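Local coordinates for protein S12 family peptidase (Streptomyces sp. 82F2, PDB 3WWX) that probably hydrolyses amide bonds with D-stereospecificity, as a probably secreted S12-family amidohydrolase with the serine beta-lactamase fold, at residues 59-64 with 266-271; 107-112 with 141-146; 195-200 with 238-243; 320-325 with 339-344. All blocks are in the same frame, centred on the assembly; numbering follows the deposited sequence.

Interaction 1: 59-64 with 266-271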
loop_
_atom_site.group_PDB
_atom_site.type_symbol
_atom_site.label_atom_id
_atom_site.label_comp_id
_atom_site.label_asym_id
_atom_site.label_seq_id
_atom_site.Cartn_x
_atom_site.Cartn_y
_atom_site.Cartn_z
ATOM N N THR A 59 -0.995 8.136 1.699
ATOM C CA THR A 59 -0.098 9.168 1.211
ATOM C C THR A 59 -0.711 9.985 0.075
ATOM O O THR A 59 -0.665 11.235 0.094
ATOM C CB THR A 59 1.219 8.502 0.773
ATOM O OG1 THR A 59 1.765 7.826 1.910
ATOM C CG2 THR A 59 2.216 9.504 0.224
ATOM N N ALA A 60 -1.308 9.299 -0.903
ATOM C CA ALA A 60 -1.962 9.990 -2.024
ATOM C C ALA A 60 -3.136 10.835 -1.561
ATOM O O ALA A 60 -3.339 11.940 -2.065
ATOM C CB ALA A 60 -2.411 9.004 -3.077
ATOM N N THR A 61 -3.909 10.328 -0.618
ATOM C CA THR A 61 -5.068 11.071 -0.110
ATOM C C THR A 61 -4.628 12.399 0.495
ATOM O O THR A 61 -5.240 13.428 0.249
ATOM C CB THR A 61 -5.847 10.241 0.924
ATOM O OG1 THR A 61 -6.377 9.071 0.289
ATOM C CG2 THR A 61 -7.032 11.035 1.501
ATOM N N VAL A 62 -3.555 12.387 1.259
ATOM C CA VAL A 62 -3.061 13.630 1.860
ATOM C C VAL A 62 -2.683 14.626 0.776
ATOM O O VAL A 62 -3.044 15.802 0.854
ATOM C CB VAL A 62 -1.869 13.365 2.781
ATOM C CG1 VAL A 62 -1.196 14.670 3.194
ATOM C CG2 VAL A 62 -2.316 12.582 3.990
ATOM N N LEU A 63 -1.960 14.189 -0.253
ATOM C CA LEU A 63 -1.548 15.118 -1.299
ATOM C C LEU A 63 -2.739 15.656 -2.058
ATOM O O LEU A 63 -2.736 16.817 -2.467
ATOM C CB LEU A 63 -0.558 14.474 -2.256
ATOM C CG LEU A 63 0.843 14.503 -1.674
ATOM C CD1 LEU A 63 1.702 13.482 -2.374
ATOM C CD2 LEU A 63 1.457 15.899 -1.810
ATOM N N LEU A 64 -3.759 14.832 -2.261
ATOM C CA LEU A 64 -4.970 15.328 -2.914
ATOM C C LEU A 64 -5.727 16.336 -2.051
ATOM O O LEU A 64 -6.278 17.304 -2.586
ATOM C CB LEU A 64 -5.845 14.142 -3.347
ATOM C CG LEU A 64 -5.299 13.430 -4.591
ATOM C CD1 LEU A 64 -5.795 11.990 -4.665
ATOM C CD2 LEU A 64 -5.702 14.190 -5.856
ATOM N N ASN A 266 -11.990 12.459 -8.462
ATOM C CA ASN A 266 -11.936 12.192 -9.895
ATOM C C ASN A 266 -10.494 12.012 -10.396
ATOM O O ASN A 266 -10.219 11.130 -11.212
ATOM C CB ASN A 266 -12.555 13.347 -10.675
ATOM C CG ASN A 266 -12.559 13.092 -12.159
ATOM O OD1 ASN A 266 -13.154 12.119 -12.636
ATOM N ND2 ASN A 266 -11.878 13.956 -12.907
ATOM N N GLU A 267 -9.586 12.856 -9.926
ATOM C CA GLU A 267 -8.166 12.715 -10.264
ATOM C C GLU A 267 -7.630 11.393 -9.735
ATOM O O GLU A 267 -6.893 10.709 -10.428
ATOM C CB GLU A 267 -7.358 13.889 -9.723
ATOM C CG GLU A 267 -7.622 15.186 -10.517
ATOM C CD GLU A 267 -6.730 16.361 -10.132
ATOM O OE1 GLU A 267 -5.619 16.150 -9.609
ATOM O OE2 GLU A 267 -7.148 17.524 -10.367
ATOM N N MET A 268 -8.017 11.041 -8.516
ATOM C CA MET A 268 -7.523 9.820 -7.900
ATOM C C MET A 268 -7.933 8.590 -8.688
ATOM O O MET A 268 -7.174 7.622 -8.775
ATOM C CB MET A 268 -8.043 9.697 -6.477
ATOM C CG MET A 268 -7.312 8.632 -5.679
ATOM S SD MET A 268 -7.905 8.570 -3.980
ATOM C CE MET A 268 -6.358 8.262 -3.132
ATOM N N THR A 269 -9.144 8.628 -9.247
ATOM C CA THR A 269 -9.701 7.504 -9.987
ATOM C C THR A 269 -9.486 7.621 -11.504
ATOM O O THR A 269 -10.070 6.846 -12.264
ATOM C CB THR A 269 -11.208 7.333 -9.717
ATOM O OG1 THR A 269 -11.898 8.546 -10.060
ATOM C CG2 THR A 269 -11.452 6.995 -8.270
ATOM N N THR A 270 -8.628 8.545 -11.932
ATOM C CA THR A 270 -8.182 8.592 -13.316
ATOM C C THR A 270 -6.993 7.650 -13.451
ATOM O O THR A 270 -5.907 7.919 -12.933
ATOM C CB THR A 270 -7.808 10.011 -13.722
ATOM O OG1 THR A 270 -8.980 10.831 -13.639
ATOM C CG2 THR A 270 -7.266 10.037 -15.155
ATOM N N THR A 271 -7.223 6.534 -14.121
ATOM C CA THR A 271 -6.271 5.434 -14.113
ATOM C C THR A 271 -5.448 5.304 -15.385
ATOM O O THR A 271 -5.867 5.729 -16.478
ATOM C CB THR A 271 -6.964 4.081 -13.862
ATOM O OG1 THR A 271 -7.961 3.852 -14.860
ATOM C CG2 THR A 271 -7.632 4.045 -12.485
#

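Interaction 2: 107-112 with 141-146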
loop_
_atom_site.group_PDB
_atom_site.type_symbol
_atom_site.label_atom_id
_atom_site.label_comp_id
_atom_site.label_asym_id
_atom_site.label_seq_id
_atom_site.Cartn_x
_atom_site.Cartn_y
_atom_site.Cartn_z
ATOM N N GLY A 107 8.800 6.834 -14.039
ATOM C CA GLY A 107 9.967 6.098 -14.506
ATOM C C GLY A 107 11.087 6.004 -13.480
ATOM O O GLY A 107 12.155 5.471 -13.780
ATOM N N ILE A 108 10.868 6.518 -12.274
ATOM C CA ILE A 108 11.943 6.570 -11.282
ATOM C C ILE A 108 12.274 5.166 -10.745
ATOM O O ILE A 108 11.415 4.400 -10.338
ATOM C CB ILE A 108 11.569 7.513 -10.115
ATOM C CG1 ILE A 108 11.350 8.953 -10.606
ATOM C CG2 ILE A 108 12.605 7.431 -9.010
ATOM C CD1 ILE A 108 10.851 9.890 -9.551
ATOM N N TYR A 109 13.552 4.826 -10.761
ATOM C CA TYR A 109 14.061 3.565 -10.259
ATOM C C TYR A 109 13.543 3.310 -8.853
ATOM O O TYR A 109 13.632 4.183 -7.993
ATOM C CB TYR A 109 15.593 3.624 -10.253
ATOM C CG TYR A 109 16.279 2.342 -9.897
ATOM C CD1 TYR A 109 16.356 1.899 -8.587
ATOM C CD2 TYR A 109 16.892 1.565 -10.888
ATOM C CE1 TYR A 109 16.983 0.703 -8.270
ATOM C CE2 TYR A 109 17.529 0.373 -10.570
ATOM C CZ TYR A 109 17.551 -0.052 -9.255
ATOM O OH TYR A 109 18.197 -1.225 -8.909
ATOM N N SER A 110 13.044 2.103 -8.659
ATOM C CA SER A 110 12.514 1.660 -7.366
ATOM C C SER A 110 13.643 1.178 -6.443
ATOM O O SER A 110 14.319 0.188 -6.734
ATOM C CB SER A 110 11.509 0.543 -7.586
ATOM O OG SER A 110 10.852 0.265 -6.366
ATOM N N TYR A 111 13.851 1.879 -5.327
ATOM C CA TYR A 111 15.024 1.625 -4.484
ATOM C C TYR A 111 15.015 0.205 -3.935
ATOM O O TYR A 111 16.066 -0.332 -3.591
ATOM C CB TYR A 111 15.133 2.627 -3.323
ATOM C CG TYR A 111 14.002 2.500 -2.315
ATOM C CD1 TYR A 111 12.835 3.229 -2.473
ATOM C CD2 TYR A 111 14.095 1.657 -1.218
ATOM C CE1 TYR A 111 11.783 3.124 -1.571
ATOM C CE2 TYR A 111 13.029 1.545 -0.308
ATOM C CZ TYR A 111 11.903 2.287 -0.503
ATOM O OH TYR A 111 10.838 2.208 0.378
ATOM N N THR A 112 13.840 -0.400 -3.822
ATOM C CA THR A 112 13.752 -1.738 -3.252
ATOM C C THR A 112 14.328 -2.798 -4.182
ATOM O O THR A 112 14.541 -3.929 -3.761
ATOM C CB THR A 112 12.282 -2.101 -2.924
ATOM O OG1 THR A 112 11.453 -1.863 -4.063
ATOM C CG2 THR A 112 11.776 -1.252 -1.768
ATOM N N ALA A 141 18.462 8.284 -2.287
ATOM C CA ALA A 141 19.863 8.192 -2.730
ATOM C C ALA A 141 20.167 6.839 -3.347
ATOM O O ALA A 141 20.879 6.757 -4.366
ATOM C CB ALA A 141 20.822 8.440 -1.565
ATOM N N VAL A 142 19.651 5.773 -2.747
ATOM C CA VAL A 142 19.865 4.442 -3.278
ATOM C C VAL A 142 19.402 4.376 -4.744
ATOM O O VAL A 142 20.097 3.840 -5.617
ATOM C CB VAL A 142 19.131 3.384 -2.418
ATOM C CG1 VAL A 142 19.065 2.038 -3.112
ATOM C CG2 VAL A 142 19.805 3.233 -1.073
ATOM N N ALA A 143 18.230 4.917 -5.020
ATOM C CA ALA A 143 17.690 4.928 -6.374
ATOM C C ALA A 143 18.466 5.797 -7.339
ATOM O O ALA A 143 18.560 5.472 -8.520
ATOM C CB ALA A 143 16.213 5.358 -6.340
ATOM N N MET A 144 19.034 6.894 -6.843
ATOM C CA MET A 144 19.655 7.901 -7.704
ATOM C C MET A 144 21.039 7.503 -8.222
ATOM O O MET A 144 21.620 8.231 -9.023
ATOM C CB MET A 144 19.695 9.243 -6.981
ATOM C CG MET A 144 18.293 9.836 -6.738
ATOM S SD MET A 144 17.347 10.205 -8.216
ATOM C CE MET A 144 16.239 8.787 -8.301
ATOM N N ALA A 145 21.540 6.346 -7.819
ATOM C CA ALA A 145 22.736 5.784 -8.446
ATOM C C ALA A 145 22.431 5.275 -9.846
ATOM O O ALA A 145 23.334 5.109 -10.668
ATOM C CB ALA A 145 23.270 4.653 -7.600
ATOM N N HIS A 146 21.150 5.057 -10.126
ATOM C CA HIS A 146 20.745 4.259 -11.267
ATOM C C HIS A 146 20.009 5.063 -12.314
ATOM O O HIS A 146 19.489 6.137 -12.035
ATOM C CB HIS A 146 19.801 3.156 -10.795
ATOM C CG HIS A 146 20.387 2.272 -9.749
ATOM N ND1 HIS A 146 21.418 1.394 -10.024
ATOM C CD2 HIS A 146 20.133 2.150 -8.426
ATOM C CE1 HIS A 146 21.747 0.746 -8.920
ATOM N NE2 HIS A 146 20.972 1.179 -7.936
#

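Interaction 3: 195-200 with 238-243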
loop_
_atom_site.group_PDB
_atom_site.type_symbol
_atom_site.label_atom_id
_atom_site.label_comp_id
_atom_site.label_asym_id
_atom_site.label_seq_id
_atom_site.Cartn_x
_atom_site.Cartn_y
_atom_site.Cartn_z
ATOM N N THR A 195 -5.100 1.845 13.766
ATOM C CA THR A 195 -4.241 2.251 12.655
ATOM C C THR A 195 -3.147 3.202 13.112
ATOM O O THR A 195 -3.435 4.212 13.770
ATOM C CB THR A 195 -5.088 2.921 11.559
ATOM O OG1 THR A 195 -6.095 1.998 11.135
ATOM C CG2 THR A 195 -4.253 3.253 10.345
ATOM N N THR A 196 -1.900 2.868 12.773
ATOM C CA THR A 196 -0.760 3.644 13.217
ATOM C C THR A 196 0.286 3.811 12.119
ATOM O O THR A 196 0.331 3.055 11.131
ATOM C CB THR A 196 -0.087 3.017 14.453
ATOM O OG1 THR A 196 0.342 1.697 14.139
ATOM C CG2 THR A 196 -1.036 2.952 15.641
ATOM N N VAL A 197 1.084 4.863 12.281
ATOM C CA VAL A 197 2.219 5.180 11.426
ATOM C C VAL A 197 3.422 5.039 12.354
ATOM O O VAL A 197 3.757 5.969 13.094
ATOM C CB VAL A 197 2.129 6.620 10.871
ATOM C CG1 VAL A 197 3.197 6.869 9.849
ATOM C CG2 VAL A 197 0.746 6.879 10.275
ATOM N N PRO A 198 4.032 3.854 12.385
ATOM C CA PRO A 198 5.013 3.550 13.436
ATOM C C PRO A 198 6.366 4.267 13.343
ATOM O O PRO A 198 7.083 4.349 14.335
ATOM C CB PRO A 198 5.211 2.037 13.302
ATOM C CG PRO A 198 4.837 1.733 11.886
ATOM C CD PRO A 198 3.716 2.677 11.556
ATOM N N GLY A 199 6.728 4.775 12.174
ATOM C CA GLY A 199 7.998 5.488 12.047
ATOM C C GLY A 199 9.153 4.511 12.056
ATOM O O GLY A 199 9.306 3.731 11.111
ATOM N N THR A 200 9.975 4.561 13.092
ATOM C CA THR A 200 11.051 3.572 13.230
ATOM C C THR A 200 10.734 2.497 14.275
ATOM O O THR A 200 11.548 1.605 14.539
ATOM C CB THR A 200 12.358 4.232 13.577
ATOM O OG1 THR A 200 12.119 4.963 14.744
ATOM C CG2 THR A 200 12.781 5.211 12.505
ATOM N N GLY A 238 4.952 2.348 2.485
ATOM C CA GLY A 238 4.493 1.097 3.070
ATOM C C GLY A 238 4.570 0.812 4.555
ATOM O O GLY A 238 4.441 -0.356 4.913
ATOM N N GLU A 239 4.726 1.807 5.427
ATOM C CA GLU A 239 4.997 1.526 6.840
ATOM C C GLU A 239 3.792 1.250 7.741
ATOM O O GLU A 239 3.993 0.834 8.882
ATOM C CB GLU A 239 5.733 2.714 7.479
ATOM C CG GLU A 239 4.929 3.995 7.622
ATOM C CD GLU A 239 5.630 4.970 8.530
ATOM O OE1 GLU A 239 5.683 4.675 9.732
ATOM O OE2 GLU A 239 6.106 6.005 8.022
ATOM N N MET A 240 2.569 1.546 7.291
ATOM C CA MET A 240 1.447 1.586 8.245
ATOM C C MET A 240 1.034 0.224 8.801
ATOM O O MET A 240 1.251 -0.813 8.180
ATOM C CB MET A 240 0.260 2.328 7.638
ATOM C CG MET A 240 0.567 3.807 7.483
ATOM S SD MET A 240 -0.728 4.755 6.685
ATOM C CE MET A 240 -2.070 4.520 7.867
ATOM N N ILE A 241 0.420 0.258 9.982
ATOM C CA ILE A 241 -0.164 -0.911 10.625
ATOM C C ILE A 241 -1.644 -0.643 10.796
ATOM O O ILE A 241 -2.022 0.475 11.130
ATOM C CB ILE A 241 0.492 -1.190 12.000
ATOM C CG1 ILE A 241 2.003 -1.420 11.811
ATOM C CG2 ILE A 241 -0.163 -2.395 12.687
ATOM C CD1 ILE A 241 2.813 -1.455 13.137
ATOM N N SER A 242 -2.487 -1.643 10.537
ATOM C CA SER A 242 -3.925 -1.473 10.690
ATOM C C SER A 242 -4.568 -2.831 10.964
ATOM O O SER A 242 -3.900 -3.814 11.215
ATOM C CB SER A 242 -4.516 -0.795 9.446
ATOM O OG SER A 242 -5.848 -0.359 9.674
ATOM N N ASP A 243 -5.892 -2.871 10.949
ATOM C CA ASP A 243 -6.624 -4.123 11.022
ATOM C C ASP A 243 -7.659 -4.159 9.896
ATOM O O ASP A 243 -7.759 -3.236 9.076
ATOM C CB ASP A 243 -7.221 -4.384 12.413
ATOM C CG ASP A 243 -8.434 -3.530 12.734
ATOM O OD1 ASP A 243 -8.871 -2.734 11.891
ATOM O OD2 ASP A 243 -8.928 -3.662 13.880
#

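Interaction 4: 320-325 with 339-344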
loop_
_atom_site.group_PDB
_atom_site.type_symbol
_atom_site.label_atom_id
_atom_site.label_comp_id
_atom_site.label_asym_id
_atom_site.label_seq_id
_atom_site.Cartn_x
_atom_site.Cartn_y
_atom_site.Cartn_z
ATOM N N HIS A 320 -19.648 -1.813 -0.627
ATOM C CA HIS A 320 -19.263 -3.190 -0.362
ATOM C C HIS A 320 -17.744 -3.202 -0.213
ATOM O O HIS A 320 -17.035 -2.873 -1.155
ATOM C CB HIS A 320 -19.693 -4.101 -1.512
ATOM C CG HIS A 320 -19.360 -5.547 -1.307
ATOM N ND1 HIS A 320 -19.595 -6.507 -2.271
ATOM C CD2 HIS A 320 -18.818 -6.196 -0.249
ATOM C CE1 HIS A 320 -19.196 -7.680 -1.819
ATOM N NE2 HIS A 320 -18.723 -7.524 -0.598
ATOM N N SER A 321 -17.279 -3.563 0.978
ATOM C CA SER A 321 -15.847 -3.557 1.292
ATOM C C SER A 321 -15.329 -4.909 1.783
ATOM O O SER A 321 -16.084 -5.759 2.271
ATOM C CB SER A 321 -15.567 -2.496 2.352
ATOM O OG SER A 321 -16.343 -2.712 3.504
ATOM N N LEU A 322 -14.004 -5.046 1.682
ATOM C CA LEU A 322 -13.280 -6.234 2.104
ATOM C C LEU A 322 -11.868 -5.816 2.485
ATOM O O LEU A 322 -11.268 -4.994 1.803
ATOM C CB LEU A 322 -13.215 -7.219 0.946
ATOM C CG LEU A 322 -12.276 -8.440 1.076
ATOM C CD1 LEU A 322 -12.764 -9.430 2.113
ATOM C CD2 LEU A 322 -12.091 -9.131 -0.296
ATOM N N ALA A 323 -11.323 -6.402 3.540
ATOM C CA ALA A 323 -9.890 -6.232 3.835
ATOM C C ALA A 323 -9.412 -7.471 4.536
ATOM O O ALA A 323 -10.182 -8.152 5.202
ATOM C CB ALA A 323 -9.641 -4.996 4.696
ATOM N N GLY A 324 -8.136 -7.787 4.390
ATOM C CA GLY A 324 -7.612 -8.968 5.056
ATOM C C GLY A 324 -6.119 -9.117 4.924
ATOM O O GLY A 324 -5.445 -8.297 4.307
ATOM N N ASN A 325 -5.616 -10.223 5.466
ATOM C CA ASN A 325 -4.178 -10.427 5.590
ATOM C C ASN A 325 -3.811 -11.898 5.658
ATOM O O ASN A 325 -4.500 -12.688 6.334
ATOM C CB ASN A 325 -3.655 -9.709 6.844
ATOM C CG ASN A 325 -2.138 -9.796 6.981
ATOM O OD1 ASN A 325 -1.603 -10.582 7.770
ATOM N ND2 ASN A 325 -1.427 -8.994 6.202
ATOM N N GLU A 339 -12.225 -12.457 -5.314
ATOM C CA GLU A 339 -13.228 -13.053 -6.185
ATOM C C GLU A 339 -14.327 -13.734 -5.381
ATOM O O GLU A 339 -15.505 -13.642 -5.731
ATOM C CB GLU A 339 -12.579 -14.039 -7.154
ATOM C CG GLU A 339 -11.958 -13.400 -8.353
ATOM C CD GLU A 339 -12.947 -13.109 -9.469
ATOM O OE1 GLU A 339 -14.051 -13.695 -9.458
ATOM O OE2 GLU A 339 -12.588 -12.326 -10.352
ATOM N N ALA A 340 -13.972 -14.417 -4.298
ATOM C CA ALA A 340 -14.974 -15.090 -3.481
ATOM C C ALA A 340 -15.953 -14.073 -2.898
ATOM O O ALA A 340 -17.179 -14.238 -2.948
ATOM C CB ALA A 340 -14.310 -15.873 -2.383
ATOM N N GLU A 341 -15.409 -12.991 -2.362
ATOM C CA GLU A 341 -16.237 -12.002 -1.700
ATOM C C GLU A 341 -17.119 -11.243 -2.679
ATOM O O GLU A 341 -18.323 -11.087 -2.425
ATOM C CB GLU A 341 -15.362 -11.022 -0.917
ATOM C CG GLU A 341 -16.135 -9.891 -0.220
ATOM C CD GLU A 341 -17.169 -10.381 0.782
ATOM O OE1 GLU A 341 -18.186 -9.690 0.977
ATOM O OE2 GLU A 341 -16.956 -11.434 1.430
ATOM N N PHE A 342 -16.557 -10.745 -3.768
ATOM C CA PHE A 342 -17.318 -9.861 -4.655
ATOM C C PHE A 342 -18.106 -10.600 -5.732
ATOM O O PHE A 342 -19.069 -10.050 -6.261
ATOM C CB PHE A 342 -16.412 -8.805 -5.271
ATOM C CG PHE A 342 -15.916 -7.802 -4.275
ATOM C CD1 PHE A 342 -16.695 -6.722 -3.901
ATOM C CD2 PHE A 342 -14.677 -7.959 -3.685
ATOM C CE1 PHE A 342 -16.235 -5.813 -2.965
ATOM C CE2 PHE A 342 -14.231 -7.067 -2.732
ATOM C CZ PHE A 342 -15.000 -5.993 -2.383
ATOM N N CYS A 343 -17.707 -11.833 -6.045
ATOM C CA CYS A 343 -18.378 -12.617 -7.097
ATOM C C CYS A 343 -18.915 -13.960 -6.628
ATOM O O CYS A 343 -19.595 -14.649 -7.404
ATOM C CB CYS A 343 -17.426 -12.828 -8.276
ATOM S SG CYS A 343 -16.977 -11.305 -9.110
ATOM N N GLY A 344 -18.636 -14.331 -5.377
ATOM C CA GLY A 344 -19.074 -15.614 -4.850
ATOM C C GLY A 344 -18.338 -16.790 -5.457
ATOM O O GLY A 344 -18.807 -17.926 -5.373
#

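Interaction 1: 59-64 with 266-271
Met268 reaches from the end of helix 262-268 across to Ala60, Thr61 and Leu64 on one flank of helix 55-68. Its CG stands anti to the backbone N (chi1 -166°), and the chain then runs out through SD before turning at chi3, which brings CE over the first turn of the opposing segment. There the methyl settles between two residues: Thr61 OG1 is 3.5 Å from Met268 CE, and Ala60 CB is 4.0 Å from the same atom. Thr61 OG1 lies beside its own backbone N and is hydrogen-bonded to the carbonyl O of Thr57, one turn back, so the hydroxyl that meets the methyl already has a partner. Leu64 comes in obliquely nearer the root of the methionine. Its CD1 lies 3.7 Å from Met268 CB and 3.8 Å from Met268 CG, while its other methyl, CD2, brushes Glu267 CB at 4.2 Å. The contact is wholly van der Waals, with no hydrogen bond between the segments. The carboxylate of Glu267 is engaged away from it, with OE1 in a salt bridge to Arg99 and a hydrogen bond to Gln67. Beyond Met268 the helix gives way at Thr269. Around this joint, helix 244-255 touches both Thr61 and Met268 through Leu254, helix 178-187 meets Thr61 through Ile186, and helix 160-174 packs on Leu63. Helix 55-68 is thus packed among these three helices, with helix 262-268 on the flank of Ala60, Thr61 and Leu64.

Interaction 2: 107-112 with 141-146
Tyr109 and His146 form an offset stack, with ring centroids 4.1 Å apart and planes only 17° from parallel. The imidazole slides toward the rim of the phenol, its CD2 lying over CE1 and CZ, while its own CB adds a CH-pi contact, 3.7 Å from the centroid of the Tyr109 ring and 27° off the normal. Tyr109 thus covers both the root and the ring of the histidine on one face; Ala145 CB lies over the centre of the opposite face, and the imidazole is sandwiched. A hydrogen bond from His146 NE2 to Asp114 OD1 further fixes its rotation, and the carboxylate would be expected to polarise the ring.

Apolar packing continues along the helix. Ala143 CB lies 4.1 Å from Tyr109 CD1. Val142 CG1 touches Tyr111 CB at 4.0 Å. Met144 starts out directed away, but bends at chi2 and chi3 bring its CE back to Ile108 CG2 at 3.9 Å. Separately, Ala143 CB comes within 3.3 Å of Tyr109 O, a carbonyl that Thr161 OG1 already bonds.

No hydrogen bond joins the two segments; the polar ends are satisfied by other partners. Tyr111 OH bonds Ile233 O while its ring meets Phe117 edge-to-face. Ser110 and Thr112 bind Asn160, and Ile108 O binds Ser159, in a Tyr-Ser-Asn sequence consistent with the Tyr-x-Asn motif of class C beta-lactamases and D-Ala-D-Ala peptidases. The arrangement is a loop clamped between helix 136-144 and that motif, with the Tyr111 side chain about 11 Å from the bound octane-1,8-diamine.

Interaction 3: 195-200 with 238-243
Glu239 and Gly199 meet through a hydrogen bond from backbone to carboxylate: the backbone N of Gly199 gives its hydrogen to Glu239 OE1 at 2.7 Å, approaching nearly along the C-O axis of that oxygen. The same oxygen lies 3.2 Å from Pro198 N, which has no hydrogen to offer, and 3.3 Å from Val197 CG1. The other carboxylate oxygen, OE2, is satisfied by Tyr178 OH, so each oxygen of this buried group has its own partner. Further along, Thr196 and Ile241 form a hydrogen-bonded antiparallel pair: Thr196 N reaches Ile241 O at 2.9 Å and Ile241 N reaches Thr196 O at 3.0 Å, both bonds close to straight. This single bridge adds the 195-200 chain to one edge of strand 241-242, whose other edge pairs with strand 49-50 through Met240 with Val51 and Ser242 with Tyr49. Ile241 O also receives a CA-H contact from Thr195, at 3.2 Å from its CA. Beyond the bridge, Ser242 OG, anti to its backbone N (chi1 -168°), donates to Thr195 OG1 at 2.8 Å, and Thr195 OG1 in turn is hydrogen-bonded to Asp246 OD2. Apolar contacts fill in between: Thr195 CG2 touches Met240 CE at 3.5 Å, and Pro198 CG faces Ile241 CD1. Asp243, at the N-cap of helix 244-255, bonds Asp246 N through OD1.

Interaction 4: 320-325 with 339-344
His320 lays its imidazole against the Phe342 ring, whose CE1 stands 3.4 Å above the imidazole plane and over its centre. The two rings are oblique, their planes 42° apart, and the closest pair is His320 ND1 with Phe342 CD1 at 3.3 Å. The other nitrogen of the imidazole makes the polar link: NE2 donates to Glu341 OE1 at 2.7 Å along a nearly straight line, using the anti lone pair of that oxygen and staying close to the ring plane. Carboxylate and imidazole are turned 76° against each other. Glu341 holds CG anti to its backbone N and its chain is bent at chi2; from there OE1 meets the histidine, while OE2 binds His7 ND1 and Thr10 OG1. One carboxylate therefore ties the N-terminal region, the strand and the last helix together, and its charge would favour a protonated His320. Two residues on, Leu322 fills the other side of the patch: its CB lies 3.8 Å from Phe342 CE2, and its CD2 lies 3.8 Å from Glu341 CB. The axes of strand segment 320-325 and helix segment 339-343 approach to 9.5 Å and run nearly antiparallel, at 169°. A disulfide from Cys343 to Cys294 ties the helix end to the loop before strand 297-305. This is the layered packing of a C-terminal helix on the antiparallel sheet, as in the alpha/beta domain of serine beta-lactamases.

In the fold
Interactions 1 and 2 lie in the helical part of the fold, their centres 23 Å apart, and both border helix 160-174. Along the chain, interactions 2 and 3 fall in that order between the two halves of interaction 1; interaction 4 comes last. Helix 244-255 is a common neighbour: it begins just after the 238-243 segment, touches Met268 of interaction 1 and packs against strand 320-326 of interaction 4. Interaction 3 lies between the helical part and the large sheet, about 5 Å from interaction 4 at the nearest atoms. Interactions 2 and 4 lie on opposite sides of the chain's centre, 34 Å apart between centres. The four contacts are spread over both the helical and the sheet-containing regions of the beta-lactamase-like fold.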